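Local coordinates for protein SusD homolog (Bacteroides thetaiotaomicron VPI-5482, PDB 3IV0) that probably binds glycans at the cell surface as an outer-membrane member of the SusD family, its own ligand being unknown, at residues A[161-166]-A[214-219]; A[187-192]-A[242-247]. One frame throughout, in Å; residues are numbered along the deposited sequence. Where two conformers were deposited one is given.

How the contacts relate
Following the chain from the N terminus, 161-166 comes first, opening helix 162-167. Segment 187-192 follows in the loop that leads into helix 202-219. The far end of that helix, 214-219, then returns to 161-166 and closes contact 1, a loop of 47 intervening residues. After helix 224-238 the chain reaches 242-247, which closes contact 2 back onto 187-192. The segments alternate, so the two loops cross; helix 202-219 lies inside the loop of contact 2, and its end closes contact 1. Contact 2 joins the loop before the N terminus of that helix to the loop following helix 224-238. The two contacts do not touch; their centres are about 30 Å apart.

Contact 1 of 2, residues A[161-166]-A[214-219]; sequences NMVIVL and LWLVQF
Two helices meet here nearly antiparallel, the first turn of helix 162-167 against the last turns of helix 202-219, with short-segment axes 10.2 Å apart at their closest and N-to-C directions 155° apart. They belong to the helical, TPR-clan part of the SusD-family fold, where helix 117-142 packs on Met-162 and Leu-166 and helix 429-436 on Trp-215.

The aromatic part belongs to Met-162, a selenomethionine. Its CG sits in the crowded position between backbone N and carbonyl carbon (chi1 58°), and a bend at chi3 lays the chain end over one face of Phe-219. Met-162 CE stands 3.5 Å from Phe-219 CD2 in a CH-pi contact, and SE adds a Met-aromatic contact over that face. Met-162 CE also reaches the edge of the Trp-215 indole, 4.2 Å from Trp-215 CE3. A long, flexible, polarisable chain suits a place over one ring's face and at another's edge. Gln-218 CG packs on the opposite face of Phe-219.

The aliphatic part centres on Leu-216 CD2, 3.9 Å from both Val-163 CG1 and Leu-166 CB. Leu-166 CD1 continues to Trp-215 CB, and compact Val-163 fits CG2 against the carbonyl of Phe-219.

The side-chain hydrogen bonds here lie at the start of helix 162-167. Asn-161 is the N-cap: its OD1 accepts from Val-163 N at 2.9 Å, the donor lying above the carbonyl plane. Asp-144 takes the N-H of Met-162.

With no hydrogen bond between the helices and mostly apolar side chains meeting, cohesion probably rests on buried apolar surface, close fit and dispersion.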
loop_
_atom_site.group_PDB
_atom_site.type_symbol
_atom_site.label_atom_id
_atom_site.label_comp_id
_atom_site.label_asym_id
_atom_site.label_seq_id
_atom_site.Cartn_x
_atom_site.Cartn_y
_atom_site.Cartn_z
ATOM N N ASN A 161 13.740 1.529 -17.267
ATOM C CA ASN A 161 13.810 2.686 -16.390
ATOM C C ASN A 161 12.492 2.878 -15.664
ATOM O O ASN A 161 11.449 3.015 -16.277
ATOM C CB ASN A 161 14.114 3.916 -17.255
ATOM C CG ASN A 161 14.306 5.206 -16.492
ATOM O OD1 ASN A 161 13.850 5.410 -15.366
ATOM N ND2 ASN A 161 15.034 6.121 -17.129
HETATM N N MSE A 162 12.562 2.937 -14.347
HETATM C CA MSE A 162 11.383 3.045 -13.496
HETATM C C MSE A 162 10.587 4.304 -13.787
HETATM O O MSE A 162 9.378 4.276 -13.657
HETATM C CB MSE A 162 11.775 2.996 -11.995
HETATM C CG MSE A 162 12.760 4.068 -11.538
HETATM SE SE MSE A 162 13.179 4.054 -9.710
HETATM C CE MSE A 162 11.481 4.573 -9.002
ATOM N N VAL A 163 11.248 5.391 -14.188
ATOM C CA VAL A 163 10.506 6.599 -14.557
ATOM C C VAL A 163 9.613 6.354 -15.757
ATOM O O VAL A 163 8.482 6.758 -15.776
ATOM C CB VAL A 163 11.481 7.765 -14.812
ATOM C CG1 VAL A 163 10.800 8.942 -15.434
ATOM C CG2 VAL A 163 12.165 8.163 -13.500
ATOM N N ILE A 164 10.119 5.612 -16.741
ATOM C CA ILE A 164 9.315 5.255 -17.902
ATOM C C ILE A 164 8.146 4.375 -17.537
ATOM O O ILE A 164 7.023 4.577 -18.009
ATOM C CB ILE A 164 10.154 4.570 -19.007
ATOM C CG1 ILE A 164 11.189 5.549 -19.539
ATOM C CG2 ILE A 164 9.232 4.065 -20.106
ATOM C CD1 ILE A 164 12.184 4.913 -20.575
ATOM N N VAL A 165 8.398 3.373 -16.681
ATOM C CA VAL A 165 7.322 2.486 -16.249
ATOM C C VAL A 165 6.220 3.315 -15.591
ATOM O O VAL A 165 5.057 3.174 -15.905
ATOM C CB VAL A 165 7.849 1.388 -15.287
ATOM C CG1 VAL A 165 6.711 0.500 -14.794
ATOM C CG2 VAL A 165 8.883 0.518 -16.016
ATOM N N LEU A 166 6.603 4.165 -14.651
ATOM C CA LEU A 166 5.606 4.961 -13.921
ATOM C C LEU A 166 4.834 5.890 -14.851
ATOM O O LEU A 166 3.610 5.995 -14.775
ATOM C CB LEU A 166 6.285 5.743 -12.808
ATOM C CG LEU A 166 6.904 4.914 -11.688
ATOM C CD1 LEU A 166 7.775 5.794 -10.795
ATOM C CD2 LEU A 166 5.809 4.247 -10.846
ATOM N N LEU A 214 3.505 11.047 -7.196
ATOM C CA LEU A 214 4.368 11.407 -6.072
ATOM C C LEU A 214 5.679 10.626 -6.072
ATOM O O LEU A 214 6.716 11.137 -5.619
ATOM C CB LEU A 214 3.608 11.287 -4.755
ATOM C CG LEU A 214 2.488 12.345 -4.631
ATOM C CD1 LEU A 214 1.566 11.985 -3.483
ATOM C CD2 LEU A 214 3.096 13.739 -4.397
ATOM N N TRP A 215 5.700 9.433 -6.652
ATOM C CA TRP A 215 6.939 8.706 -6.863
ATOM C C TRP A 215 7.736 9.396 -7.968
ATOM O O TRP A 215 8.965 9.502 -7.882
ATOM C CB TRP A 215 6.717 7.188 -7.137
ATOM C CG TRP A 215 6.611 6.461 -5.882
ATOM C CD1 TRP A 215 5.578 6.501 -5.001
ATOM C CD2 TRP A 215 7.601 5.609 -5.311
ATOM N NE1 TRP A 215 5.875 5.748 -3.888
ATOM C CE2 TRP A 215 7.112 5.172 -4.067
ATOM C CE3 TRP A 215 8.855 5.159 -5.733
ATOM C CZ2 TRP A 215 7.862 4.331 -3.232
ATOM C CZ3 TRP A 215 9.580 4.320 -4.924
ATOM C CH2 TRP A 215 9.091 3.918 -3.694
ATOM N N LEU A 216 7.068 9.883 -8.995
ATOM C CA LEU A 216 7.756 10.631 -10.080
ATOM C C LEU A 216 8.348 11.946 -9.563
ATOM O O LEU A 216 9.387 12.398 -10.048
ATOM C CB LEU A 216 6.795 10.868 -11.256
ATOM C CG LEU A 216 6.601 9.597 -12.105
ATOM C CD1 LEU A 216 5.367 9.703 -12.990
ATOM C CD2 LEU A 216 7.815 9.337 -12.987
ATOM N N VAL A 217 7.750 12.547 -8.558
ATOM C CA VAL A 217 8.326 13.744 -7.931
ATOM C C VAL A 217 9.737 13.456 -7.442
ATOM O O VAL A 217 10.631 14.284 -7.603
ATOM C CB VAL A 217 7.443 14.226 -6.735
ATOM C CG1 VAL A 217 8.253 15.171 -5.797
ATOM C CG2 VAL A 217 6.201 14.913 -7.267
ATOM N N GLN A 218 9.966 12.285 -6.851
ATOM C CA GLN A 218 11.249 11.923 -6.290
ATOM C C GLN A 218 12.245 11.508 -7.365
ATOM O O GLN A 218 13.427 11.858 -7.302
ATOM C CB GLN A 218 11.082 10.745 -5.328
ATOM C CG GLN A 218 12.382 10.244 -4.708
ATOM C CD GLN A 218 13.139 11.300 -3.918
ATOM O OE1 GLN A 218 12.552 12.153 -3.211
ATOM N NE2 GLN A 218 14.453 11.224 -4.007
ATOM N N PHE A 219 11.804 10.719 -8.335
ATOM C CA PHE A 219 12.713 10.062 -9.264
ATOM C C PHE A 219 12.811 10.717 -10.625
ATOM O O PHE A 219 13.654 10.336 -11.428
ATOM C CB PHE A 219 12.394 8.564 -9.328
ATOM C CG PHE A 219 12.690 7.870 -8.044
ATOM C CD1 PHE A 219 13.982 7.570 -7.712
ATOM C CD2 PHE A 219 11.692 7.569 -7.142
ATOM C CE1 PHE A 219 14.275 6.952 -6.515
ATOM C CE2 PHE A 219 11.985 6.955 -5.945
ATOM C CZ PHE A 219 13.282 6.648 -5.643
#

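Contact 2 of 2, residues A[187-192]-A[242-247]; sequences PWSYSS and NGAYSL
Tyr-245 OH donates to the backbone carbonyl O of Trp-188 at 2.6 Å, a short bond that lies in the carbonyl plane and uses a lone pair, with a C=O...donor angle of 126°. Tyr-245 OH also lies at the edge of the Trp-188 indole, in its plane, 3.6 Å from Trp-188 CE3. The two aromatic side chains cross at about a right angle, and Tyr-245 CE2 comes 3.8 Å from Trp-188 CE3. Beside them Ala-244 CB, a small methyl, packs 3.8 Å from Trp-188 CB, with Ser-189 OG at its flank.

Both segments are irregular loops in the helical part of this SusD-family fold, one leading into helix 202-219 and the other following helix 224-238. Replacing Tyr-245 with phenylalanine would remove the hydroxyl and would probably loosen the join by costing the Trp-188 carbonyl this donor.

Further out, Asn-241 OD1 accepts from Tyr-245 N, holding the backbone from which the ring extends. Gly-243 suits the approach to Ala-244, since at its phi of 90° a CB would jam against the preceding carbonyl O. Trp-188 also rests on Arg-202 and Ile-206 of helix 202-219 and on Glu-237 of helix 224-238, so its broad indole bridges both helices.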
loop_
_atom_site.group_PDB
_atom_site.type_symbol
_atom_site.label_atom_id
_atom_site.label_comp_id
_atom_site.label_asym_id
_atom_site.label_seq_id
_atom_site.Cartn_x
_atom_site.Cartn_y
_atom_site.Cartn_z
ATOM N N PRO A 187 -17.582 2.868 -11.504
ATOM C CA PRO A 187 -18.346 3.800 -10.712
ATOM C C PRO A 187 -17.497 4.334 -9.577
ATOM O O PRO A 187 -16.384 3.823 -9.332
ATOM C CB PRO A 187 -19.463 2.932 -10.148
ATOM C CG PRO A 187 -18.809 1.593 -9.980
ATOM C CD PRO A 187 -17.916 1.473 -11.185
ATOM N N TRP A 188 -18.006 5.331 -8.885
ATOM C CA TRP A 188 -17.351 5.802 -7.669
ATOM C C TRP A 188 -17.329 4.715 -6.608
ATOM O O TRP A 188 -16.365 4.565 -5.880
ATOM C CB TRP A 188 -18.021 7.038 -7.093
ATOM C CG TRP A 188 -17.893 8.268 -7.938
ATOM C CD1 TRP A 188 -18.854 8.791 -8.746
ATOM C CD2 TRP A 188 -16.743 9.108 -8.080
ATOM N NE1 TRP A 188 -18.383 9.921 -9.374
ATOM C CE2 TRP A 188 -17.094 10.145 -8.965
ATOM C CE3 TRP A 188 -15.479 9.121 -7.497
ATOM C CZ2 TRP A 188 -16.213 11.170 -9.290
ATOM C CZ3 TRP A 188 -14.609 10.145 -7.832
ATOM C CH2 TRP A 188 -14.991 11.141 -8.719
ATOM N N SER A 189 -18.400 3.941 -6.529
ATOM C CA SER A 189 -18.437 2.863 -5.581
ATOM C C SER A 189 -19.568 1.901 -5.893
ATOM O O SER A 189 -20.580 2.257 -6.474
ATOM C CB SER A 189 -18.617 3.413 -4.174
ATOM O OG SER A 189 -19.885 4.037 -4.049
ATOM N N TYR A 190 -19.381 0.682 -5.427
ATOM C CA TYR A 190 -20.284 -0.414 -5.714
ATOM C C TYR A 190 -21.162 -0.678 -4.505
ATOM O O TYR A 190 -20.730 -0.563 -3.368
ATOM C CB TYR A 190 -19.490 -1.665 -5.977
ATOM C CG TYR A 190 -18.558 -1.593 -7.171
ATOM C CD1 TYR A 190 -19.035 -1.777 -8.472
ATOM C CD2 TYR A 190 -17.179 -1.352 -7.007
ATOM C CE1 TYR A 190 -18.183 -1.716 -9.566
ATOM C CE2 TYR A 190 -16.325 -1.301 -8.088
ATOM C CZ TYR A 190 -16.821 -1.457 -9.371
ATOM O OH TYR A 190 -15.987 -1.437 -10.470
ATOM N N SER A 191 -22.415 -1.040 -4.743
ATOM C CA SER A 191 -23.307 -1.325 -3.625
ATOM C C SER A 191 -23.282 -2.799 -3.241
ATOM O O SER A 191 -23.713 -3.128 -2.149
ATOM C CB SER A 191 -24.736 -0.905 -3.948
ATOM O OG SER A 191 -25.119 -1.433 -5.204
ATOM N N SER A 192 -22.828 -3.672 -4.136
ATOM C CA SER A 192 -22.680 -5.088 -3.796
ATOM C C SER A 192 -21.521 -5.353 -2.854
ATOM O O SER A 192 -20.391 -4.931 -3.108
ATOM C CB SER A 192 -22.453 -5.919 -5.039
ATOM O OG SER A 192 -22.232 -7.277 -4.702
ATOM N N ASN A 242 -19.262 13.194 -4.663
ATOM C CA ASN A 242 -20.657 13.482 -4.267
ATOM C C ASN A 242 -21.167 12.586 -3.161
ATOM O O ASN A 242 -22.319 12.119 -3.216
ATOM C CB ASN A 242 -21.637 13.451 -5.439
ATOM C CG ASN A 242 -22.912 14.268 -5.140
ATOM O OD1 ASN A 242 -22.896 15.178 -4.303
ATOM N ND2 ASN A 242 -24.004 13.938 -5.812
ATOM N N GLY A 243 -20.336 12.380 -2.150
ATOM C CA GLY A 243 -20.739 11.652 -0.959
ATOM C C GLY A 243 -20.523 10.150 -0.992
ATOM O O GLY A 243 -20.834 9.467 -0.009
ATOM N N ALA A 244 -19.981 9.613 -2.085
ATOM C CA ALA A 244 -19.632 8.202 -2.154
ATOM C C ALA A 244 -18.603 7.831 -1.094
ATOM O O ALA A 244 -18.654 6.724 -0.535
ATOM C CB ALA A 244 -19.114 7.854 -3.508
ATOM N N TYR A 245 -17.667 8.745 -0.852
ATOM C CA TYR A 245 -16.614 8.521 0.106
ATOM C C TYR A 245 -16.808 9.410 1.317
ATOM O O TYR A 245 -17.209 10.559 1.209
ATOM C CB TYR A 245 -15.236 8.806 -0.514
ATOM C CG TYR A 245 -15.003 8.114 -1.837
ATOM C CD1 TYR A 245 -15.416 6.804 -2.054
ATOM C CD2 TYR A 245 -14.366 8.764 -2.868
ATOM C CE1 TYR A 245 -15.232 6.188 -3.275
ATOM C CE2 TYR A 245 -14.167 8.146 -4.100
ATOM C CZ TYR A 245 -14.613 6.860 -4.297
ATOM O OH TYR A 245 -14.408 6.292 -5.547
ATOM N N SER A 246 -16.471 8.886 2.481
ATOM C CA SER A 246 -16.501 9.688 3.688
ATOM C C SER A 246 -15.480 9.169 4.685
ATOM O O SER A 246 -14.995 8.038 4.573
ATOM C CB SER A 246 -17.892 9.722 4.287
ATOM O OG SER A 246 -18.330 8.429 4.505
ATOM N N LEU A 247 -15.138 10.006 5.643
ATOM C CA LEU A 247 -14.331 9.594 6.772
ATOM C C LEU A 247 -15.222 9.049 7.887
ATOM O O LEU A 247 -16.064 9.789 8.408
ATOM C CB LEU A 247 -13.536 10.781 7.287
ATOM C CG LEU A 247 -12.511 11.388 6.333
ATOM C CD1 LEU A 247 -11.767 12.537 7.043
ATOM C CD2 LEU A 247 -11.551 10.367 5.832
#